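Local structure of carboxyl esterase NP (Bacillus subtilis, 4CCW) at residues Q189-P194 against S276-A281; Q19-S24 against H45-G50; D106-L111 against L139-E144. The protein catalyses the hydrolysis of carboxylic esters to an alcohol and a carboxylate, and belongs to the alpha/beta hydrolase superfamily. All coordinates share one frame; numbering follows the deposited sequence.

In the fold
All three contacts lie about 15 Å from the centre of the chain but differ in burial. Interaction 2 is buried: a tyrosine of helix 12-24 meets a histidine and an isoleucine of strand 42-49, so polar and aromatic groups meet inside the protein. Interactions 1 and 3 are partly buried and rest on van der Waals contact of methionine and aliphatic side chains, in interaction 3 partly against oxygens, with no hydrogen bond between their segments. Interaction 1 joins the loop before helix 194-205 to helix 275-278, close to the probable catalytic histidine; interaction 3 pairs helices 104-118 and 130-141 on the opposite side of the chain's centre, the contact centres 30 Å apart.

Interaction 1: residues Q189-P194 against S276-A281; sequences QNVLHP and SMEQPA
L192 and M277 meet through their outermost atoms: CD2 of L192 lies 3.5 Å from CE of M277 and 3.5 Å from its SD, so one methyl rests against the S-CH3 bond. The two side chains cross at about a right angle. M277 gets there by a bend at its last torsion (chi3 82°), which, after an otherwise extended run from CB to SD, turns the S-CH3 bond so that SD and CE lie equally near CD2 of L192. Beside this pair, V191 offers CG2, which sits 3.9 Å from CG of E278 and 4.1 Å from the carbonyl O of M277. It therefore touches the aliphatic part of the glutamate, while the carboxylate is used elsewhere: OE1 of E278 accepts a hydrogen bond from the backbone N of G272.

Further out, the loop is shaped by a short 3-10 turn, in which L192 N bonds to the carbonyl O of Q189 at 3.1 Å. L192 also packs on L182 and V197, and M277 reaches Y71 and F196, so the apolar patch continues into helices 177-185 and 194-205. At the far end of the loop, ND1 of H193 caps helix 194-205 by taking the backbone N-H of I195.

The side chain of E278 is about 6 Å from that of H273, the probable proton acceptor of the active site. Contact between the segments is apolar and without directional bonds; it lays the loop against the end of helix 275-278, while the glutamate's bond to G272 ties that helix to the backbone next to H273.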
loop_
_atom_site.group_PDB
_atom_site.type_symbol
_atom_site.label_atom_id
_atom_site.label_comp_id
_atom_site.label_asym_id
_atom_site.label_seq_id
_atom_site.Cartn_x
_atom_site.Cartn_y
_atom_site.Cartn_z
ATOM N N GLN A 189 16.108 -9.845 -3.892
ATOM C CA GLN A 189 15.854 -8.409 -3.731
ATOM C C GLN A 189 16.382 -7.579 -4.905
ATOM O O GLN A 189 16.092 -6.386 -5.007
ATOM C CB GLN A 189 16.361 -7.872 -2.375
ATOM C CG GLN A 189 17.865 -7.941 -2.136
ATOM C CD GLN A 189 18.348 -6.878 -1.162
ATOM O OE1 GLN A 189 18.258 -5.677 -1.436
ATOM N NE2 GLN A 189 18.872 -7.308 -0.027
ATOM N N ASN A 190 17.135 -8.226 -5.797
ATOM C CA ASN A 190 17.620 -7.595 -7.026
ATOM C C ASN A 190 16.533 -7.303 -8.063
ATOM O O ASN A 190 16.801 -6.655 -9.080
ATOM C CB ASN A 190 18.742 -8.425 -7.655
ATOM C CG ASN A 190 20.008 -8.424 -6.820
ATOM O OD1 ASN A 190 20.360 -9.432 -6.208
ATOM N ND2 ASN A 190 20.694 -7.287 -6.785
ATOM N N VAL A 191 15.309 -7.776 -7.814
ATOM C CA VAL A 191 14.173 -7.386 -8.650
ATOM C C VAL A 191 13.814 -5.917 -8.396
ATOM O O VAL A 191 13.265 -5.260 -9.268
ATOM C CB VAL A 191 12.926 -8.297 -8.489
ATOM C CG1 VAL A 191 13.273 -9.759 -8.752
ATOM C CG2 VAL A 191 12.289 -8.124 -7.123
ATOM N N LEU A 192 14.143 -5.413 -7.206
ATOM C CA LEU A 192 13.981 -3.990 -6.888
ATOM C C LEU A 192 15.054 -3.155 -7.570
ATOM O O LEU A 192 16.232 -3.514 -7.551
ATOM C CB LEU A 192 14.070 -3.755 -5.376
ATOM C CG LEU A 192 13.098 -4.426 -4.408
ATOM C CD1 LEU A 192 13.416 -3.971 -2.991
ATOM C CD2 LEU A 192 11.660 -4.106 -4.753
ATOM N N HIS A 193 14.654 -2.037 -8.169
ATOM C CA HIS A 193 15.612 -1.120 -8.775
ATOM C C HIS A 193 16.493 -0.498 -7.709
ATOM O O HIS A 193 15.998 -0.104 -6.642
ATOM C CB HIS A 193 14.883 -0.053 -9.593
ATOM C CG HIS A 193 15.767 0.672 -10.575
ATOM N ND1 HIS A 193 16.618 1.650 -10.203
ATOM C CD2 HIS A 193 15.914 0.526 -11.954
ATOM C CE1 HIS A 193 17.273 2.108 -11.286
ATOM N NE2 HIS A 193 16.838 1.420 -12.358
ATOM N N PRO A 194 17.815 -0.426 -7.963
ATOM C CA PRO A 194 18.747 0.205 -7.015
ATOM C C PRO A 194 18.335 1.621 -6.580
ATOM O O PRO A 194 18.598 2.006 -5.444
ATOM C CB PRO A 194 20.065 0.243 -7.788
ATOM C CG PRO A 194 19.966 -0.885 -8.758
ATOM C CD PRO A 194 18.518 -0.966 -9.147
ATOM N N SER A 276 3.776 -7.564 -6.469
ATOM C CA SER A 276 3.615 -6.608 -7.570
ATOM C C SER A 276 4.948 -6.256 -8.256
ATOM O O SER A 276 4.973 -5.893 -9.443
ATOM C CB SER A 276 2.931 -5.333 -7.050
ATOM O OG SER A 276 3.693 -4.728 -6.015
ATOM N N MET A 277 6.044 -6.383 -7.510
ATOM C CA MET A 277 7.390 -6.041 -7.993
ATOM C C MET A 277 8.136 -7.278 -8.475
ATOM O O MET A 277 8.973 -7.193 -9.387
ATOM C CB MET A 277 8.193 -5.299 -6.897
ATOM C CG MET A 277 7.502 -4.032 -6.396
ATOM S SD MET A 277 8.388 -2.958 -5.256
ATOM C CE MET A 277 9.386 -2.024 -6.413
ATOM N N GLU A 278 7.800 -8.432 -7.899
ATOM C CA GLU A 278 8.415 -9.702 -8.304
ATOM C C GLU A 278 7.762 -10.326 -9.522
ATOM O O GLU A 278 8.443 -10.920 -10.354
ATOM C CB GLU A 278 8.409 -10.698 -7.155
ATOM C CG GLU A 278 9.197 -10.216 -5.950
ATOM C CD GLU A 278 8.768 -10.910 -4.679
ATOM O OE1 GLU A 278 7.571 -11.230 -4.544
ATOM O OE2 GLU A 278 9.638 -11.145 -3.826
ATOM N N GLN A 279 6.445 -10.211 -9.626
ATOM C CA GLN A 279 5.766 -10.805 -10.761
ATOM C C GLN A 279 4.849 -9.790 -11.452
ATOM O O GLN A 279 3.644 -10.007 -11.539
ATOM C CB GLN A 279 5.041 -12.107 -10.350
ATOM C CG GLN A 279 5.980 -13.264 -9.948
ATOM C CD GLN A 279 6.762 -13.872 -11.114
ATOM O OE1 GLN A 279 6.334 -13.806 -12.255
ATOM N NE2 GLN A 279 7.913 -14.481 -10.819
ATOM N N PRO A 280 5.424 -8.673 -11.963
ATOM C CA PRO A 280 4.560 -7.625 -12.527
ATOM C C PRO A 280 3.759 -8.066 -13.754
ATOM O O PRO A 280 2.600 -7.691 -13.871
ATOM C CB PRO A 280 5.545 -6.508 -12.906
ATOM C CG PRO A 280 6.851 -7.203 -13.081
ATOM C CD PRO A 280 6.850 -8.297 -12.051
ATOM N N ALA A 281 4.348 -8.854 -14.655
ATOM C CA ALA A 281 3.604 -9.295 -15.844
ATOM C C ALA A 281 2.334 -10.068 -15.471
ATOM O O ALA A 281 1.263 -9.826 -16.041
ATOM C CB ALA A 281 4.485 -10.111 -16.786
#

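Interaction 2: residues Q19-S24 against H45-G50; sequences QTYNES and HVIASG
Y21 on the helix and H45 on the strand both hold CG anti to the backbone N (chi1 -174° and -170°), and this sends the two rings toward one another from opposite directions. The phenol end of Y21 comes nearest to the ND1 and CE1 atoms of the imidazole. OH of Y21 lies 3.2 Å from ND1 of H45 and 3.5 Å from its CE1, while CE1 of the tyrosine is 3.9 Å from CE1 of the histidine. The ring planes stand at 90° with centroids 5.4 Å apart, but the approach is oblique.

The phenol oxygen of Y21 is hydrogen-bonded to OD2 of D87, which gives this buried hydroxyl a carboxylate partner right beside the imidazole, and the negative charge could well polarise both groups. The apolar neighbour is I47, two residues along the strand on the same side of the sheet, which brings its CD1 to 3.7 Å from OH of Y21. Together H45 and I47 receive the end of the phenol, one offering a polar ring and the other a methyl.

H45 is held in turn by Y36 of strand 32-39, whose ring it meets edge-to-face, and by backbone bonding to D87. Strand 42-49 runs antiparallel to 32-39 and also to 82-86. Helix 12-24 packs against helix 194-205 as well, with T20 and Y21 touching Q199 and OG of S24 hydrogen-bonded to OE1 of that glutamine. Y21 therefore bridges from this pair of helices to the antiparallel start of the alpha/beta hydrolase sheet.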
loop_
_atom_site.group_PDB
_atom_site.type_symbol
_atom_site.label_atom_id
_atom_site.label_comp_id
_atom_site.label_asym_id
_atom_site.label_seq_id
_atom_site.Cartn_x
_atom_site.Cartn_y
_atom_site.Cartn_z
ATOM N N GLN A 19 14.731 14.000 -1.977
ATOM C CA GLN A 19 15.527 13.885 -3.196
ATOM C C GLN A 19 15.480 12.463 -3.782
ATOM O O GLN A 19 15.294 12.294 -4.992
ATOM C CB GLN A 19 16.979 14.321 -2.940
ATOM C CG GLN A 19 17.870 14.298 -4.176
ATOM C CD GLN A 19 17.340 15.160 -5.314
ATOM O OE1 GLN A 19 16.675 16.173 -5.092
ATOM N NE2 GLN A 19 17.642 14.760 -6.547
ATOM N N THR A 20 15.648 11.454 -2.931
ATOM C CA THR A 20 15.593 10.054 -3.379
ATOM C C THR A 20 14.213 9.666 -3.919
ATOM O O THR A 20 14.106 8.870 -4.849
ATOM C CB THR A 20 16.029 9.036 -2.283
ATOM O OG1 THR A 20 15.137 9.095 -1.158
ATOM C CG2 THR A 20 17.484 9.272 -1.840
ATOM N N TYR A 21 13.166 10.226 -3.318
ATOM C CA TYR A 21 11.785 10.000 -3.760
ATOM C C TYR A 21 11.633 10.529 -5.188
ATOM O O TYR A 21 11.077 9.846 -6.061
ATOM C CB TYR A 21 10.831 10.725 -2.803
ATOM C CG TYR A 21 9.355 10.477 -3.023
ATOM C CD1 TYR A 21 8.709 10.931 -4.181
ATOM C CD2 TYR A 21 8.599 9.836 -2.052
ATOM C CE1 TYR A 21 7.347 10.716 -4.365
ATOM C CE2 TYR A 21 7.246 9.624 -2.220
ATOM C CZ TYR A 21 6.628 10.060 -3.376
ATOM O OH TYR A 21 5.289 9.834 -3.529
ATOM N N ASN A 22 12.142 11.732 -5.426
ATOM C CA ASN A 22 12.081 12.355 -6.745
ATOM C C ASN A 22 12.865 11.561 -7.783
ATOM O O ASN A 22 12.439 11.443 -8.931
ATOM C CB ASN A 22 12.568 13.809 -6.677
ATOM C CG ASN A 22 11.595 14.710 -5.932
ATOM O OD1 ASN A 22 10.447 14.331 -5.684
ATOM N ND2 ASN A 22 12.047 15.895 -5.561
ATOM N N GLU A 23 14.000 11.004 -7.368
ATOM C CA GLU A 23 14.810 10.189 -8.264
ATOM C C GLU A 23 14.138 8.858 -8.619
ATOM O O GLU A 23 14.254 8.391 -9.747
ATOM C CB GLU A 23 16.218 9.999 -7.703
ATOM C CG GLU A 23 16.974 11.319 -7.676
ATOM C CD GLU A 23 18.420 11.192 -7.261
ATOM O OE1 GLU A 23 18.921 10.057 -7.153
ATOM O OE2 GLU A 23 19.063 12.242 -7.045
ATOM N N SER A 24 13.418 8.270 -7.665
ATOM C CA SER A 24 12.610 7.070 -7.946
ATOM C C SER A 24 11.480 7.335 -8.946
ATOM O O SER A 24 11.090 6.438 -9.686
ATOM C CB SER A 24 12.023 6.489 -6.667
ATOM O OG SER A 24 13.023 5.883 -5.867
ATOM N N HIS A 45 0.121 13.531 -0.568
ATOM C CA HIS A 45 0.797 13.521 -1.852
ATOM C C HIS A 45 0.193 12.487 -2.767
ATOM O O HIS A 45 -0.096 11.355 -2.352
ATOM C CB HIS A 45 2.295 13.295 -1.642
ATOM C CG HIS A 45 3.123 13.512 -2.880
ATOM N ND1 HIS A 45 3.530 12.497 -3.666
ATOM C CD2 HIS A 45 3.609 14.675 -3.460
ATOM C CE1 HIS A 45 4.235 12.991 -4.704
ATOM N NE2 HIS A 45 4.286 14.320 -4.573
ATOM N N VAL A 46 -0.040 12.887 -4.013
ATOM C CA VAL A 46 -0.666 12.024 -5.017
ATOM C C VAL A 46 0.106 12.118 -6.328
ATOM O O VAL A 46 0.543 13.203 -6.738
ATOM C CB VAL A 46 -2.150 12.410 -5.267
ATOM C CG1 VAL A 46 -2.821 11.450 -6.251
ATOM C CG2 VAL A 46 -2.938 12.425 -3.971
ATOM N N ILE A 47 0.275 10.967 -6.972
ATOM C CA ILE A 47 0.809 10.888 -8.330
ATOM C C ILE A 47 -0.305 10.390 -9.267
ATOM O O ILE A 47 -0.826 9.283 -9.090
ATOM C CB ILE A 47 2.015 9.935 -8.396
ATOM C CG1 ILE A 47 3.055 10.318 -7.340
ATOM C CG2 ILE A 47 2.639 9.961 -9.783
ATOM C CD1 ILE A 47 3.977 9.191 -6.947
ATOM N N ALA A 48 -0.685 11.213 -10.247
ATOM C CA ALA A 48 -1.733 10.848 -11.204
ATOM C C ALA A 48 -1.154 10.491 -12.565
ATOM O O ALA A 48 -0.255 11.166 -13.059
ATOM C CB ALA A 48 -2.757 11.969 -11.346
ATOM N N SER A 49 -1.686 9.425 -13.154
ATOM C CA SER A 49 -1.316 8.973 -14.492
ATOM C C SER A 49 -2.575 8.515 -15.223
ATOM O O SER A 49 -3.593 8.225 -14.593
ATOM C CB SER A 49 -0.355 7.784 -14.394
ATOM O OG SER A 49 0.677 8.017 -13.464
ATOM N N GLY A 50 -2.505 8.417 -16.548
ATOM C CA GLY A 50 -3.614 7.857 -17.318
ATOM C C GLY A 50 -4.589 8.905 -17.821
ATOM O O GLY A 50 -4.531 10.063 -17.394
#

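Interaction 3: residues D106-L111 against L139-E144; sequences DYANWL and LLRMPE
R141 crosses from the end of helix 130-141 to A108 of helix 104-118, and its chain can be followed outward. From CB the chain leaves with CG anti to the carbonyl carbon (chi1 -72°) and runs extended to NE. CD is the atom that touches: it lies 3.5 Å from CB of A108. Beyond it the polar end turns to other partners, NE donating to OD1 of N137 one turn earlier in its own helix, and NH1 making a weak hydrogen bond to OG1 of T105 at the start of the facing helix.

M142, the first residue past the helix, takes a second path across. Its extended chain carries CE to 4.0 Å from OD1 of N109 and 4.2 Å from the carbonyl O of A108, crossing the asparagine side chain at about a right angle; it also rests on L112.

A108 and R141 have the nearest CA atoms of the two segments, 7.5 Å apart, where the alanine has just a methyl to place between the backbones. Contact is van der Waals throughout: a methylene on a methyl, and a thioether methyl lying near two oxygens, with no hydrogen bond between the segments.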
loop_
_atom_site.group_PDB
_atom_site.type_symbol
_atom_site.label_atom_id
_atom_site.label_comp_id
_atom_site.label_asym_id
_atom_site.label_seq_id
_atom_site.Cartn_x
_atom_site.Cartn_y
_atom_site.Cartn_z
ATOM N N ASP A 106 -10.284 7.300 11.841
ATOM C CA ASP A 106 -9.515 8.430 11.305
ATOM C C ASP A 106 -8.983 8.134 9.912
ATOM O O ASP A 106 -9.150 8.937 9.001
ATOM C CB ASP A 106 -8.345 8.787 12.232
ATOM C CG ASP A 106 -8.789 9.476 13.515
ATOM O OD1 ASP A 106 -9.869 10.098 13.537
ATOM O OD2 ASP A 106 -8.047 9.390 14.514
ATOM N N TYR A 107 -8.342 6.976 9.751
ATOM C CA TYR A 107 -7.786 6.603 8.460
ATOM C C TYR A 107 -8.835 6.478 7.344
ATOM O O TYR A 107 -8.582 6.895 6.221
ATOM C CB TYR A 107 -6.943 5.327 8.587
ATOM C CG TYR A 107 -5.584 5.523 9.264
ATOM C CD1 TYR A 107 -4.652 6.442 8.769
ATOM C CD2 TYR A 107 -5.216 4.748 10.370
ATOM C CE1 TYR A 107 -3.399 6.593 9.372
ATOM C CE2 TYR A 107 -3.973 4.891 10.977
ATOM C CZ TYR A 107 -3.067 5.808 10.477
ATOM O OH TYR A 107 -1.832 5.943 11.090
ATOM N N ALA A 108 -10.004 5.908 7.641
ATOM C CA ALA A 108 -11.075 5.845 6.641
ATOM C C ALA A 108 -11.576 7.246 6.256
ATOM O O ALA A 108 -11.835 7.512 5.079
ATOM C CB ALA A 108 -12.228 4.969 7.111
ATOM N N ASN A 109 -11.710 8.123 7.247
ATOM C CA ASN A 109 -12.096 9.521 7.013
ATOM C C ASN A 109 -11.030 10.295 6.227
ATOM O O ASN A 109 -11.358 11.199 5.460
ATOM C CB ASN A 109 -12.400 10.247 8.330
ATOM C CG ASN A 109 -13.748 9.865 8.930
ATOM O OD1 ASN A 109 -14.650 9.392 8.233
ATOM N ND2 ASN A 109 -13.892 10.080 10.240
ATOM N N TRP A 110 -9.759 9.942 6.429
ATOM C CA TRP A 110 -8.663 10.539 5.655
ATOM C C TRP A 110 -8.853 10.198 4.192
ATOM O O TRP A 110 -8.852 11.073 3.323
ATOM C CB TRP A 110 -7.291 10.058 6.175
ATOM C CG TRP A 110 -6.184 10.217 5.154
ATOM C CD1 TRP A 110 -5.579 11.399 4.733
ATOM C CD2 TRP A 110 -5.556 9.159 4.350
ATOM N NE1 TRP A 110 -4.635 11.154 3.764
ATOM C CE2 TRP A 110 -4.571 9.827 3.488
ATOM C CE3 TRP A 110 -5.688 7.774 4.277
ATOM C CZ2 TRP A 110 -3.784 9.119 2.590
ATOM C CZ3 TRP A 110 -4.889 7.074 3.363
ATOM C CH2 TRP A 110 -3.956 7.731 2.547
ATOM N N LEU A 111 -9.059 8.917 3.918
ATOM C CA LEU A 111 -9.233 8.450 2.548
ATOM C C LEU A 111 -10.530 8.980 1.926
ATOM O O LEU A 111 -10.569 9.267 0.722
ATOM C CB LEU A 111 -9.150 6.923 2.502
ATOM C CG LEU A 111 -8.937 6.230 1.148
ATOM C CD1 LEU A 111 -7.799 6.845 0.341
ATOM C CD2 LEU A 111 -8.692 4.750 1.381
ATOM N N LEU A 139 -13.290 -0.286 2.394
ATOM C CA LEU A 139 -14.403 -0.928 1.697
ATOM C C LEU A 139 -15.449 -1.462 2.681
ATOM O O LEU A 139 -16.630 -1.512 2.344
ATOM C CB LEU A 139 -13.910 -2.008 0.713
ATOM C CG LEU A 139 -13.319 -3.309 1.271
ATOM C CD1 LEU A 139 -14.418 -4.344 1.489
ATOM C CD2 LEU A 139 -12.240 -3.860 0.336
ATOM N N LEU A 140 -15.029 -1.852 3.885
ATOM C CA LEU A 140 -15.980 -2.322 4.896
ATOM C C LEU A 140 -16.812 -1.176 5.453
ATOM O O LEU A 140 -17.985 -1.352 5.769
ATOM C CB LEU A 140 -15.274 -3.060 6.035
ATOM C CG LEU A 140 -14.696 -4.448 5.731
ATOM C CD1 LEU A 140 -14.009 -5.009 6.958
ATOM C CD2 LEU A 140 -15.761 -5.422 5.250
ATOM N N ARG A 141 -16.198 0.001 5.569
ATOM C CA ARG A 141 -16.893 1.163 6.131
ATOM C C ARG A 141 -17.735 1.911 5.093
ATOM O O ARG A 141 -18.789 2.472 5.431
ATOM C CB ARG A 141 -15.905 2.112 6.817
ATOM C CG ARG A 141 -15.349 1.574 8.126
ATOM C CD ARG A 141 -14.052 2.277 8.497
ATOM N NE ARG A 141 -13.507 1.791 9.758
ATOM C CZ ARG A 141 -13.892 2.214 10.959
ATOM N NH1 ARG A 141 -14.844 3.137 11.079
ATOM N NH2 ARG A 141 -13.338 1.700 12.040
ATOM N N MET A 142 -17.285 1.896 3.839
ATOM C CA MET A 142 -17.867 2.724 2.777
ATOM C C MET A 142 -17.979 2.006 1.432
ATOM O O MET A 142 -17.397 2.455 0.436
ATOM C CB MET A 142 -17.042 3.990 2.618
ATOM C CG MET A 142 -16.813 4.693 3.941
ATOM S SD MET A 142 -16.509 6.431 3.713
ATOM C CE MET A 142 -15.986 6.877 5.371
ATOM N N PRO A 143 -18.756 0.905 1.390
ATOM C CA PRO A 143 -18.915 0.102 0.166
ATOM C C PRO A 143 -19.487 0.891 -1.002
ATOM O O PRO A 143 -19.349 0.486 -2.164
ATOM C CB PRO A 143 -19.896 -0.996 0.592
ATOM C CG PRO A 143 -20.622 -0.434 1.772
ATOM C CD PRO A 143 -19.605 0.402 2.486
ATOM N N GLU A 144 -20.138 2.006 -0.681
ATOM C CA GLU A 144 -20.759 2.879 -1.664
ATOM C C GLU A 144 -19.747 3.645 -2.534
ATOM O O GLU A 144 -20.140 4.295 -3.522
ATOM C CB GLU A 144 -21.688 3.877 -0.955
ATOM C CG GLU A 144 -20.967 4.978 -0.177
ATOM C CD GLU A 144 -20.657 4.625 1.275
ATOM O OE1 GLU A 144 -20.845 3.457 1.678
ATOM O OE2 GLU A 144 -20.227 5.535 2.023
#